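Local atomic coordinates of nitroreductase (Desulfitobacterium hafniense, PDB entry 3PXV), a protein that binds flavin mononucleotide and, as a member of the nitroreductase family, probably acts as an FMN-dependent oxidoreductase. Residues E148-S151 against K152-G155; P24-E27 against L28-A31; N4-L7 against K8-E12; A68-A71 against G72-D75; I132-G135 against Y136-L139. All coordinates share one frame; numbering follows the deposited sequence.

Contact 1: residues E148-S151 against K152-G155; sequences EEFS and KRLG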
loop_
_atom_site.group_PDB
_atom_site.type_symbol
_atom_site.label_atom_id
_atom_site.label_comp_id
_atom_site.label_asym_id
_atom_site.label_seq_id
_atom_site.Cartn_x
_atom_site.Cartn_y
_atom_site.Cartn_z
ATOM N N GLU B 148 -12.998 20.237 10.401
ATOM C CA GLU B 148 -11.884 21.101 10.833
ATOM C C GLU B 148 -11.528 20.832 12.290
ATOM O O GLU B 148 -10.365 20.817 12.643
ATOM C CB GLU B 148 -12.191 22.582 10.661
ATOM C CG GLU B 148 -10.929 23.460 10.769
ATOM C CD GLU B 148 -11.215 24.925 11.124
ATOM O OE1 GLU B 148 -12.361 25.251 11.539
ATOM O OE2 GLU B 148 -10.268 25.748 11.009
ATOM N N GLU B 149 -12.543 20.621 13.119
ATOM C CA GLU B 149 -12.366 20.278 14.517
ATOM C C GLU B 149 -11.533 19.006 14.682
ATOM O O GLU B 149 -10.495 19.025 15.351
ATOM C CB GLU B 149 -13.734 20.061 15.167
ATOM C CG GLU B 149 -13.708 19.635 16.633
ATOM C CD GLU B 149 -15.102 19.265 17.154
ATOM O OE1 GLU B 149 -16.093 19.942 16.769
ATOM O OE2 GLU B 149 -15.193 18.292 17.937
ATOM N N PHE B 150 -11.983 17.891 14.097
ATOM C CA PHE B 150 -11.213 16.672 14.227
ATOM C C PHE B 150 -9.823 16.862 13.622
ATOM O O PHE B 150 -8.862 16.331 14.146
ATOM C CB PHE B 150 -11.920 15.451 13.620
ATOM C CG PHE B 150 -13.167 15.039 14.354
ATOM C CD1 PHE B 150 -13.142 14.819 15.715
ATOM C CD2 PHE B 150 -14.362 14.839 13.669
ATOM C CE1 PHE B 150 -14.296 14.445 16.391
ATOM C CE2 PHE B 150 -15.524 14.456 14.335
ATOM C CZ PHE B 150 -15.493 14.258 15.691
ATOM N N SER B 151 -9.705 17.642 12.552
ATOM C CA SER B 151 -8.401 17.841 11.930
ATOM C C SER B 151 -7.429 18.493 12.889
ATOM O O SER B 151 -6.289 18.054 13.010
ATOM C CB SER B 151 -8.507 18.616 10.618
ATOM O OG SER B 151 -9.167 17.825 9.628
ATOM N N LYS B 152 -7.880 19.516 13.599
ATOM C CA LYS B 152 -7.017 20.204 14.547
ATOM C C LYS B 152 -6.749 19.336 15.761
ATOM O O LYS B 152 -5.644 19.293 16.270
ATOM C CB LYS B 152 -7.623 21.544 14.976
ATOM C CG LYS B 152 -7.668 22.569 13.864
ATOM C CD LYS B 152 -8.253 23.907 14.340
ATOM C CE LYS B 152 -9.729 23.786 14.730
ATOM N NZ LYS B 152 -10.373 25.127 14.925
ATOM N N ARG B 153 -7.757 18.640 16.242
ATOM C CA ARG B 153 -7.544 17.791 17.406
ATOM C C ARG B 153 -6.543 16.679 17.080
ATOM O O ARG B 153 -5.758 16.277 17.937
ATOM C CB ARG B 153 -8.866 17.232 17.918
ATOM C CG ARG B 153 -9.782 18.323 18.427
ATOM C CD ARG B 153 -11.141 17.784 18.782
ATOM N NE ARG B 153 -11.110 16.912 19.945
ATOM C CZ ARG B 153 -12.188 16.335 20.468
ATOM N NH1 ARG B 153 -13.392 16.514 19.916
ATOM N NH2 ARG B 153 -12.061 15.572 21.537
ATOM N N LEU B 154 -6.547 16.220 15.835
ATOM C CA LEU B 154 -5.604 15.163 15.412
ATOM C C LEU B 154 -4.253 15.743 15.054
ATOM O O LEU B 154 -3.258 15.052 15.115
ATOM C CB LEU B 154 -6.165 14.389 14.228
ATOM C CG LEU B 154 -7.297 13.434 14.604
ATOM C CD1 LEU B 154 -8.132 13.044 13.394
ATOM C CD2 LEU B 154 -6.728 12.205 15.310
ATOM N N GLY B 155 -4.237 17.023 14.685
ATOM C CA GLY B 155 -3.030 17.711 14.294
ATOM C C GLY B 155 -2.688 17.549 12.824
ATOM O O GLY B 155 -1.529 17.595 12.456
#
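Glu149 sets CG trans to its own backbone N (chi1 178°) and runs out straight, whereas Arg153, one helical turn later, folds over at chi3 (68°), and these torsions lay the two side chains alongside each other on one flank of helix 147-154. Carboxylate and guanidinium end nearly coplanar, 22° apart. Glu149 OE2 offers its anti lone pair to Arg153 NH1 at 3.2 Å, meeting the guanidinium at its edge and in its plane, and Glu149 CG packs against Arg153 CD at 3.8 Å. Each charge has a second mate, Arg146 for Glu149 and Glu61 of helix 56-72 for Arg153. Were Arg153 an alanine, Glu149 would probably lose one of its two basic partners and Glu61 its mate on this helix. Next to this pair, Glu148 and Lys152 form a long salt bridge, OE1 to NZ 3.9 Å. On the inner side Phe150 CB faces Leu154 CD1 at 4.5 Å, and both side chains rest on Leu58. Gly155, at positive phi, then closes the helix in a Schellman motif: Phe156 N returns to Ser151 O, and Gly155 N bonds weakly to Lys152 O. The alternating run Arg146, Glu149, Arg153, Glu61 would balance its charges and is likely to fix the guanidinium's rotation.

Contact 2: residues P24-E27 against L28-A31; sequences PSDE and LLQA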
loop_
_atom_site.group_PDB
_atom_site.type_symbol
_atom_site.label_atom_id
_atom_site.label_comp_id
_atom_site.label_asym_id
_atom_site.label_seq_id
_atom_site.Cartn_x
_atom_site.Cartn_y
_atom_site.Cartn_z
ATOM N N PRO B 24 -1.538 -1.092 23.692
ATOM C CA PRO B 24 -0.191 -1.557 23.372
ATOM C C PRO B 24 0.817 -0.604 24.001
ATOM O O PRO B 24 0.521 0.571 24.172
ATOM C CB PRO B 24 -0.122 -1.467 21.848
ATOM C CG PRO B 24 -1.538 -1.501 21.404
ATOM C CD PRO B 24 -2.340 -0.850 22.487
ATOM N N SER B 25 1.983 -1.107 24.364
ATOM C CA SER B 25 3.006 -0.264 24.984
ATOM C C SER B 25 3.553 0.788 24.007
ATOM O O SER B 25 3.496 0.609 22.792
ATOM C CB SER B 25 4.156 -1.134 25.529
ATOM O OG SER B 25 4.816 -1.867 24.504
ATOM N N ASP B 26 4.070 1.886 24.548
ATOM C CA ASP B 26 4.687 2.941 23.742
ATOM C C ASP B 26 5.851 2.379 22.954
ATOM O O ASP B 26 6.094 2.793 21.828
ATOM C CB ASP B 26 5.184 4.069 24.634
ATOM C CG ASP B 26 4.043 4.850 25.287
ATOM O OD1 ASP B 26 2.952 4.959 24.667
ATOM O OD2 ASP B 26 4.253 5.379 26.402
ATOM N N GLU B 27 6.573 1.443 23.562
ATOM C CA GLU B 27 7.701 0.764 22.915
ATOM C C GLU B 27 7.224 0.188 21.573
ATOM O O GLU B 27 7.829 0.421 20.531
ATOM C CB GLU B 27 8.226 -0.361 23.832
ATOM C CG GLU B 27 9.609 -0.940 23.486
ATOM C CD GLU B 27 10.013 -2.107 24.403
ATOM O OE1 GLU B 27 9.158 -2.974 24.688
ATOM O OE2 GLU B 27 11.185 -2.160 24.835
ATOM N N LEU B 28 6.109 -0.544 21.603
ATOM C CA LEU B 28 5.551 -1.153 20.390
ATOM C C LEU B 28 4.926 -0.127 19.427
ATOM O O LEU B 28 5.097 -0.236 18.229
ATOM C CB LEU B 28 4.524 -2.237 20.749
ATOM C CG LEU B 28 5.038 -3.440 21.548
ATOM C CD1 LEU B 28 3.889 -4.266 22.054
ATOM C CD2 LEU B 28 6.005 -4.296 20.740
ATOM N N LEU B 29 4.179 0.840 19.948
ATOM C CA LEU B 29 3.583 1.862 19.119
ATOM C C LEU B 29 4.664 2.616 18.349
ATOM O O LEU B 29 4.478 2.934 17.178
ATOM C CB LEU B 29 2.758 2.858 19.940
ATOM C CG LEU B 29 1.453 2.361 20.553
ATOM C CD1 LEU B 29 0.809 3.476 21.403
ATOM C CD2 LEU B 29 0.486 1.841 19.479
ATOM N N GLN B 30 5.785 2.890 19.004
ATOM C CA GLN B 30 6.907 3.591 18.385
ATOM C C GLN B 30 7.548 2.756 17.277
ATOM O O GLN B 30 7.841 3.291 16.216
ATOM C CB GLN B 30 7.953 3.984 19.445
ATOM C CG GLN B 30 9.134 4.776 18.926
ATOM C CD GLN B 30 8.738 6.068 18.202
ATOM O OE1 GLN B 30 7.690 6.672 18.482
ATOM N NE2 GLN B 30 9.597 6.507 17.273
ATOM N N ALA B 31 7.753 1.459 17.526
ATOM C CA ALA B 31 8.342 0.556 16.525
ATOM C C ALA B 31 7.483 0.529 15.279
ATOM O O ALA B 31 8.005 0.537 14.163
ATOM C CB ALA B 31 8.491 -0.856 17.077
#
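Asp26 O receives the shortest sound polar bond here, from Gln30 N at 2.8 Å, and the N-H points at it with an angle of 158°. One residue earlier Ser25 O takes Leu29 N at 2.9 Å, with the donor lying in the carbonyl plane, and one residue later Glu27 O takes Ala31 N at 3.2 Å. These are the first turns of helix 26-36. Ser25 also meets the helix through its side chain: chi1 of 62° turns OG back over the helix start, where it accepts a weak, long bond from Leu28 N (3.4 Å). The same oxygen lies against the Leu28 branch point, 3.4 Å from CG, and the apolar side chain thus borders the cap. Leu29 lies on another flank of the helix. Its CD2 approaches Pro24 CB at 4.1 Å, and its CD1 lies 4.2 Å from Asp26 OD1, whose charge is paired with Lys54. Pro24 and Leu29 both press on Cys95 of strand 95-101. With a smaller residue such as alanine at Leu29, a gap would probably open beside Pro24 and Cys95, where both now meet the leucine, and the chain before the helix would be held less firmly to its first turn. Gln30 points elsewhere, its OE1 bonded to Tyr187 of the second subunit, while Leu28 packs on Met2 of that subunit. The Pro24-Leu29 contact, between the residue before the N-cap and the fourth helical residue, is a hydrophobic staple, here beside a serine N-cap.

Contact 3: residues N4-L7 against K8-E12; sequences NETL and KVIAE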
loop_
_atom_site.group_PDB
_atom_site.type_symbol
_atom_site.label_atom_id
_atom_site.label_comp_id
_atom_site.label_asym_id
_atom_site.label_seq_id
_atom_site.Cartn_x
_atom_site.Cartn_y
_atom_site.Cartn_z
ATOM N N ASN B 4 9.680 -17.778 5.270
ATOM C CA ASN B 4 10.587 -17.085 6.153
ATOM C C ASN B 4 9.672 -16.285 7.086
ATOM O O ASN B 4 8.457 -16.318 6.914
ATOM C CB ASN B 4 11.606 -16.255 5.366
ATOM C CG ASN B 4 10.990 -15.089 4.646
ATOM O OD1 ASN B 4 10.055 -14.477 5.134
ATOM N ND2 ASN B 4 11.560 -14.724 3.512
ATOM N N GLU B 5 10.220 -15.586 8.068
ATOM C CA GLU B 5 9.368 -14.934 9.059
ATOM C C GLU B 5 8.516 -13.814 8.495
ATOM O O GLU B 5 7.401 -13.637 8.944
ATOM C CB GLU B 5 10.175 -14.380 10.251
ATOM C CG GLU B 5 10.768 -15.400 11.217
ATOM C CD GLU B 5 11.317 -14.732 12.491
ATOM O OE1 GLU B 5 11.111 -13.497 12.681
ATOM O OE2 GLU B 5 11.945 -15.449 13.308
ATOM N N THR B 6 9.057 -13.043 7.552
ATOM C CA THR B 6 8.324 -11.955 6.917
ATOM C C THR B 6 7.157 -12.486 6.097
ATOM O O THR B 6 6.054 -11.947 6.161
ATOM C CB THR B 6 9.217 -11.124 5.998
ATOM O OG1 THR B 6 10.307 -10.636 6.753
ATOM C CG2 THR B 6 8.444 -9.917 5.405
ATOM N N LEU B 7 7.413 -13.537 5.323
ATOM C CA LEU B 7 6.367 -14.168 4.528
ATOM C C LEU B 7 5.313 -14.799 5.449
ATOM O O LEU B 7 4.163 -14.928 5.059
ATOM C CB LEU B 7 6.954 -15.220 3.580
ATOM C CG LEU B 7 7.979 -14.745 2.517
ATOM C CD1 LEU B 7 8.461 -15.920 1.662
ATOM C CD2 LEU B 7 7.387 -13.658 1.607
ATOM N N LYS B 8 5.698 -15.216 6.654
ATOM C CA LYS B 8 4.718 -15.812 7.583
ATOM C C LYS B 8 3.816 -14.688 8.109
ATOM O O LYS B 8 2.584 -14.832 8.198
ATOM C CB LYS B 8 5.422 -16.564 8.711
ATOM C CG LYS B 8 4.521 -17.106 9.848
ATOM C CD LYS B 8 5.285 -18.097 10.780
ATOM C CE LYS B 8 4.513 -18.450 12.077
ATOM N NZ LYS B 8 4.495 -17.314 13.055
ATOM N N VAL B 9 4.441 -13.538 8.383
ATOM C CA VAL B 9 3.713 -12.379 8.844
ATOM C C VAL B 9 2.739 -11.921 7.775
ATOM O O VAL B 9 1.617 -11.572 8.076
ATOM C CB VAL B 9 4.660 -11.255 9.303
ATOM C CG1 VAL B 9 3.900 -9.939 9.447
ATOM C CG2 VAL B 9 5.346 -11.673 10.643
ATOM N N ILE B 10 3.163 -11.930 6.521
ATOM C CA ILE B 10 2.289 -11.545 5.421
ATOM C C ILE B 10 1.105 -12.509 5.379
ATOM O O ILE B 10 -0.028 -12.059 5.263
ATOM C CB ILE B 10 3.048 -11.543 4.070
ATOM C CG1 ILE B 10 4.018 -10.360 4.032
ATOM C CG2 ILE B 10 2.072 -11.527 2.892
ATOM C CD1 ILE B 10 5.201 -10.519 3.068
ATOM N N ALA B 11 1.371 -13.812 5.545
ATOM C CA ALA B 11 0.339 -14.839 5.453
ATOM C C ALA B 11 -0.657 -14.823 6.604
ATOM O O ALA B 11 -1.851 -15.082 6.391
ATOM C CB ALA B 11 0.954 -16.252 5.338
ATOM N N GLU B 12 -0.168 -14.562 7.814
ATOM C CA GLU B 12 -1.009 -14.616 9.004
ATOM C C GLU B 12 -1.768 -13.334 9.351
ATOM O O GLU B 12 -2.671 -13.383 10.173
ATOM C CB GLU B 12 -0.167 -15.052 10.209
ATOM C CG GLU B 12 0.749 -13.965 10.790
ATOM C CD GLU B 12 1.834 -14.523 11.719
ATOM O OE1 GLU B 12 1.799 -15.728 12.051
ATOM O OE2 GLU B 12 2.734 -13.744 12.096
#
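Asn4 O accepts from Lys8 N at 3.0 Å, and the side-chain amide of the same asparagine caps the turn as well. With chi1 at 68° the side chain curls back over the start of helix 5-12, and OD1 takes Leu7 N at 2.8 Å along an almost straight N-H (176°). That donor belongs to the first turn and has no helical carbonyl before it, so the side chain supplies the acceptor that the backbone cannot. The other half of the amide is also engaged: Asn4 ND2 bonds to Ser126 OG of the second subunit. Farther along, the regular bonds take over. Glu5 O receives Val9 N at 3.0 Å, and Lys8 N makes a second, weak approach to this same oxygen. Thr6 O receives Ile10 N at 2.9 Å, whereas Ala11 N comes to Leu7 O from above the carbonyl plane, 37° out of it. At the exposed side Lys8 runs extended until its last torsion, which bends NZ toward Glu12; the salt bridge of Lys8 NZ with Glu12 OE1, at 3.3 Å, includes only a weak hydrogen bond. The opposite character appears at Ile10, whose CD1 touches both Thr6 CG2 (4.0 Å) and Leu7 CD2 (4.1 Å) and whose side chain also touches Leu122 of helix 106-126. Thr6 meets Thr6 of the second subunit, and Leu7 packs on Ala123 there. An asparagine N-cap thus starts a short amphipathic helix, with its apolar residues set into the dimer interface of this flavoprotein.

Contact 4: residues A68-A71 against G72-D75; sequences AYLA and GMED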
loop_
_atom_site.group_PDB
_atom_site.type_symbol
_atom_site.label_atom_id
_atom_site.label_comp_id
_atom_site.label_asym_id
_atom_site.label_seq_id
_atom_site.Cartn_x
_atom_site.Cartn_y
_atom_site.Cartn_z
ATOM N N ALA B 68 -23.331 8.348 12.955
ATOM C CA ALA B 68 -24.456 9.276 12.741
ATOM C C ALA B 68 -24.565 9.732 11.289
ATOM O O ALA B 68 -25.673 9.938 10.785
ATOM C CB ALA B 68 -24.367 10.469 13.679
ATOM N N TYR B 69 -23.424 9.848 10.609
ATOM C CA TYR B 69 -23.436 10.212 9.221
ATOM C C TYR B 69 -24.109 9.094 8.471
ATOM O O TYR B 69 -24.989 9.342 7.660
ATOM C CB TYR B 69 -22.019 10.433 8.671
ATOM C CG TYR B 69 -21.999 10.982 7.260
ATOM C CD1 TYR B 69 -22.377 12.295 7.015
ATOM C CD2 TYR B 69 -21.627 10.197 6.177
ATOM C CE1 TYR B 69 -22.381 12.833 5.725
ATOM C CE2 TYR B 69 -21.621 10.723 4.875
ATOM C CZ TYR B 69 -21.990 12.052 4.662
ATOM O OH TYR B 69 -21.993 12.620 3.398
ATOM N N LEU B 70 -23.692 7.862 8.746
ATOM C CA LEU B 70 -24.274 6.689 8.099
ATOM C C LEU B 70 -25.757 6.597 8.425
ATOM O O LEU B 70 -26.584 6.388 7.523
ATOM C CB LEU B 70 -23.582 5.402 8.543
ATOM C CG LEU B 70 -22.160 5.138 8.076
ATOM C CD1 LEU B 70 -21.577 3.879 8.783
ATOM C CD2 LEU B 70 -22.152 4.996 6.570
ATOM N N ALA B 71 -26.099 6.762 9.702
ATOM C CA ALA B 71 -27.502 6.709 10.110
ATOM C C ALA B 71 -28.344 7.860 9.550
ATOM O O ALA B 71 -29.564 7.818 9.667
ATOM C CB ALA B 71 -27.622 6.667 11.633
ATOM N N GLY B 72 -27.702 8.883 8.979
ATOM C CA GLY B 72 -28.401 10.038 8.388
ATOM C C GLY B 72 -28.740 9.954 6.901
ATOM O O GLY B 72 -29.532 10.729 6.404
HETATM N N MSE B 73 -28.143 9.021 6.175
HETATM C CA MSE B 73 -28.410 8.875 4.744
HETATM C C MSE B 73 -29.817 8.366 4.509
HETATM O O MSE B 73 -30.397 7.771 5.401
HETATM C CB MSE B 73 -27.435 7.865 4.140
HETATM C CG MSE B 73 -26.000 8.289 4.215
HETATM SE SE MSE B 73 -24.869 6.840 3.807
HETATM C CE MSE B 73 -23.244 7.848 3.653
ATOM N N GLU B 74 -30.344 8.582 3.302
ATOM C CA GLU B 74 -31.673 8.079 2.911
ATOM C C GLU B 74 -31.706 6.566 2.928
ATOM O O GLU B 74 -32.715 5.957 3.286
ATOM C CB GLU B 74 -32.018 8.508 1.485
ATOM C CG GLU B 74 -32.338 9.940 1.312
ATOM C CD GLU B 74 -33.686 10.320 1.866
ATOM O OE1 GLU B 74 -34.703 9.676 1.534
ATOM O OE2 GLU B 74 -33.733 11.317 2.605
ATOM N N ASP B 75 -30.608 5.975 2.472
ATOM C CA ASP B 75 -30.453 4.535 2.420
ATOM C C ASP B 75 -29.589 4.160 3.612
ATOM O O ASP B 75 -28.375 4.379 3.640
ATOM C CB ASP B 75 -29.899 4.115 1.057
ATOM C CG ASP B 75 -30.855 4.494 -0.083
ATOM O OD1 ASP B 75 -31.906 3.811 -0.261
ATOM O OD2 ASP B 75 -30.573 5.493 -0.789
HETATM O O HOH W 1 -32.031 8.502 7.624
#
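Helix 56-72 runs out here into the loop that leads to helix 77-84, with two backbone bonds and a long side chain linking the one to the other. Gly72 N donates to Tyr69 O at 3.1 Å, coming from well above the carbonyl plane, 69° out of it. Met73 N makes the next such bond, to Leu70 O, but at 3.3 Å it is weak. A beta carbon on Gly72 would come tightly to Ala68 O. After the glycine the chain straightens, yet the side chain of Met73, a selenomethionine, doubles back along the helix it has just left. It is extended beyond CG, and its methyl CE is the part that does the touching. CE lies 3.5 Å from Tyr69 CE2 and 3.8 Å from CD2, meeting the ring obliquely. The ring is brought there by chi1 of Tyr69 (-173°), which sets CG opposite the backbone N and beside the carbonyl carbon. The same methyl also comes within 4.2 Å of Leu70 CD2, thus bridging two successive helix residues at the protein surface. Leu70 itself is buried against Tyr79 and Ile82 of helix 77-84, while Tyr69 touches Leu139, Ala142 and Ser143. Gln76 NE2, in the loop, gives a weak hydrogen bond to Ala71 O. One water joins the last turn to the chain beyond it, donating to Ala71 O at 3.3 Å and to Met73 O at 2.9 Å.

Contact 5: residues I132-G135 against Y136-L139; sequences IMCG and YTGL. With FMN (flavin mononucleotide), chain F.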
loop_
_atom_site.group_PDB
_atom_site.type_symbol
_atom_site.label_atom_id
_atom_site.label_comp_id
_atom_site.label_asym_id
_atom_site.label_seq_id
_atom_site.Cartn_x
_atom_site.Cartn_y
_atom_site.Cartn_z
ATOM N N ILE B 132 -6.392 -3.676 12.010
ATOM C CA ILE B 132 -7.314 -3.666 10.901
ATOM C C ILE B 132 -7.282 -2.291 10.229
ATOM O O ILE B 132 -7.278 -1.268 10.931
ATOM C CB ILE B 132 -8.773 -3.976 11.328
ATOM C CG1 ILE B 132 -9.640 -4.164 10.091
ATOM C CG2 ILE B 132 -9.387 -2.828 12.200
ATOM C CD1 ILE B 132 -11.098 -4.511 10.396
HETATM N N MSE B 133 -7.255 -2.278 8.883
HETATM C CA MSE B 133 -7.379 -1.042 8.098
HETATM C C MSE B 133 -8.827 -0.574 8.241
HETATM O O MSE B 133 -9.770 -1.358 8.116
HETATM C CB MSE B 133 -7.055 -1.262 6.613
HETATM C CG MSE B 133 -5.683 -0.734 6.137
HETATM SE SE MSE B 133 -4.207 -1.733 6.761
HETATM C CE MSE B 133 -3.885 -2.733 5.192
ATOM N N CYS B 134 -9.033 0.701 8.517
ATOM C CA CYS B 134 -10.384 1.146 8.721
ATOM C C CYS B 134 -10.591 2.423 7.988
ATOM O O CYS B 134 -10.120 3.454 8.400
ATOM C CB CYS B 134 -10.646 1.308 10.198
ATOM S SG CYS B 134 -12.254 1.855 10.588
ATOM N N GLY B 135 -11.300 2.340 6.878
ATOM C CA GLY B 135 -11.621 3.511 6.080
ATOM C C GLY B 135 -12.780 4.271 6.691
ATOM O O GLY B 135 -13.008 5.445 6.338
ATOM N N TYR B 136 -13.504 3.601 7.601
ATOM C CA TYR B 136 -14.675 4.191 8.249
ATOM C C TYR B 136 -14.335 5.331 9.207
ATOM O O TYR B 136 -15.181 6.179 9.473
ATOM C CB TYR B 136 -15.585 3.138 8.923
ATOM C CG TYR B 136 -16.571 2.425 8.005
ATOM C CD1 TYR B 136 -17.188 3.073 6.935
ATOM C CD2 TYR B 136 -16.972 1.126 8.280
ATOM C CE1 TYR B 136 -18.112 2.419 6.134
ATOM C CE2 TYR B 136 -17.902 0.472 7.501
ATOM C CZ TYR B 136 -18.479 1.118 6.435
ATOM O OH TYR B 136 -19.401 0.437 5.674
ATOM N N THR B 137 -13.101 5.379 9.701
ATOM C CA THR B 137 -12.683 6.517 10.525
ATOM C C THR B 137 -12.955 7.784 9.717
ATOM O O THR B 137 -13.217 8.840 10.290
ATOM C CB THR B 137 -11.165 6.496 10.838
ATOM O OG1 THR B 137 -10.793 5.217 11.342
ATOM C CG2 THR B 137 -10.791 7.596 11.837
ATOM N N GLY B 138 -12.867 7.664 8.384
ATOM C CA GLY B 138 -13.112 8.769 7.469
ATOM C C GLY B 138 -14.485 9.416 7.551
ATOM O O GLY B 138 -14.667 10.546 7.120
ATOM N N LEU B 139 -15.452 8.686 8.088
ATOM C CA LEU B 139 -16.814 9.179 8.223
ATOM C C LEU B 139 -16.920 10.320 9.254
ATOM O O LEU B 139 -17.861 11.102 9.225
ATOM C CB LEU B 139 -17.762 8.029 8.582
ATOM C CG LEU B 139 -17.989 6.952 7.529
ATOM C CD1 LEU B 139 -18.820 5.764 8.099
ATOM C CD2 LEU B 139 -18.667 7.550 6.309
HETATM N N1 FMN F . -12.836 -3.620 7.503
HETATM C C2 FMN F . -13.766 -3.081 8.372
HETATM O O2 FMN F . -14.374 -3.771 9.186
HETATM N N3 FMN F . -14.023 -1.739 8.329
HETATM C C4 FMN F . -13.386 -0.911 7.438
HETATM O O4 FMN F . -13.672 0.277 7.453
HETATM C C4A FMN F . -12.446 -1.455 6.562
HETATM N N5 FMN F . -11.777 -0.676 5.661
HETATM C C5A FMN F . -10.682 -1.170 4.997
HETATM C C6 FMN F . -9.859 -0.291 4.287
HETATM C C7 FMN F . -8.740 -0.755 3.608
HETATM C C7M FMN F . -7.896 0.215 2.874
HETATM C C8 FMN F . -8.449 -2.110 3.632
HETATM C C8M FMN F . -7.268 -2.669 2.925
HETATM C C9 FMN F . -9.266 -2.995 4.344
HETATM C C9A FMN F . -10.399 -2.525 5.036
HETATM N N10 FMN F . -11.239 -3.368 5.745
HETATM C C10 FMN F . -12.172 -2.822 6.602
HETATM C "C1'" FMN F . -10.756 -4.756 6.047
HETATM C "C2'" FMN F . -11.109 -5.680 4.893
HETATM O "O2'" FMN F . -12.477 -6.020 5.001
HETATM C "C3'" FMN F . -10.205 -6.908 4.936
HETATM O "O3'" FMN F . -8.850 -6.545 4.773
HETATM C "C4'" FMN F . -10.579 -7.875 3.826
HETATM O "O4'" FMN F . -11.881 -8.300 4.093
HETATM C "C5'" FMN F . -9.639 -9.078 3.749
HETATM O "O5'" FMN F . -9.623 -9.760 4.989
HETATM P P FMN F . -8.277 -9.871 5.857
HETATM O O1P FMN F . -8.655 -10.484 7.166
HETATM O O2P FMN F . -7.631 -8.498 6.122
HETATM O O3P FMN F . -7.393 -10.778 5.068
#
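Past the end of strand 130-133 the chain turns at Cys134 and Gly135 and winds into the 3-10 segment 136-138, the N-H groups of Gly135 and Tyr136 both within weak hydrogen-bonding distance of FMN O4. The two bonds are long, 3.2 Å from Gly135 N and 3.3 Å from Tyr136 N to FMN O4, but together they grip one carbonyl oxygen of the flavin. Cys134 SG, opposite its own backbone N (chi1 180°), tucks against the turn and lies 3.9 Å from Tyr136 CB. The Tyr136 ring is set obliquely beside the same flavin oxygen, with CD2 3.5 Å from O4. In this FMN-dependent nitroreductase-like fold the residues before the turn floor the cofactor, and all of them come to one face of the isoalloxazine. Met133, here a selenomethionine, stands with CB 3.4 Å above FMN C8, and its backbone O lies 3.1 Å over C4A. Ile132 reaches the pyrimidine end from that side too, CD1 3.5 Å from N1. Away from the flavin, Met133 packs on helix 106-126 and on Pro40 of the second subunit. The polar atoms behind the turn are tied to the neighbouring strand 161-169: Ser165 OG bonds both to Cys134 O and to Thr137 OG1. Tyr136 O in turn accepts Leu139 N at 2.9 Å.

Contact 5 lines one face of the flavin, and contact 4 leans on it: Leu70 CG meets Leu139 CD1 at 3.4 Å, although the centres of the two contacts are 16 Å apart. Through this packing the end of helix 56-72 comes near the pocket, with the Leu70 side chain about 9 Å from a bound FMN. Contact 1 comes within about 6 Å of contact 5 at the nearest atoms without touching it, and is tied instead to the start of helix 56-72. Contacts 2 and 3, centres 21 Å apart, both face the second subunit; Ile10 of contact 3 has its side chain about 10 Å from a bound FMN. Contacts 3 and 4 lie on opposite sides of the chain's centre, 39 Å between centres.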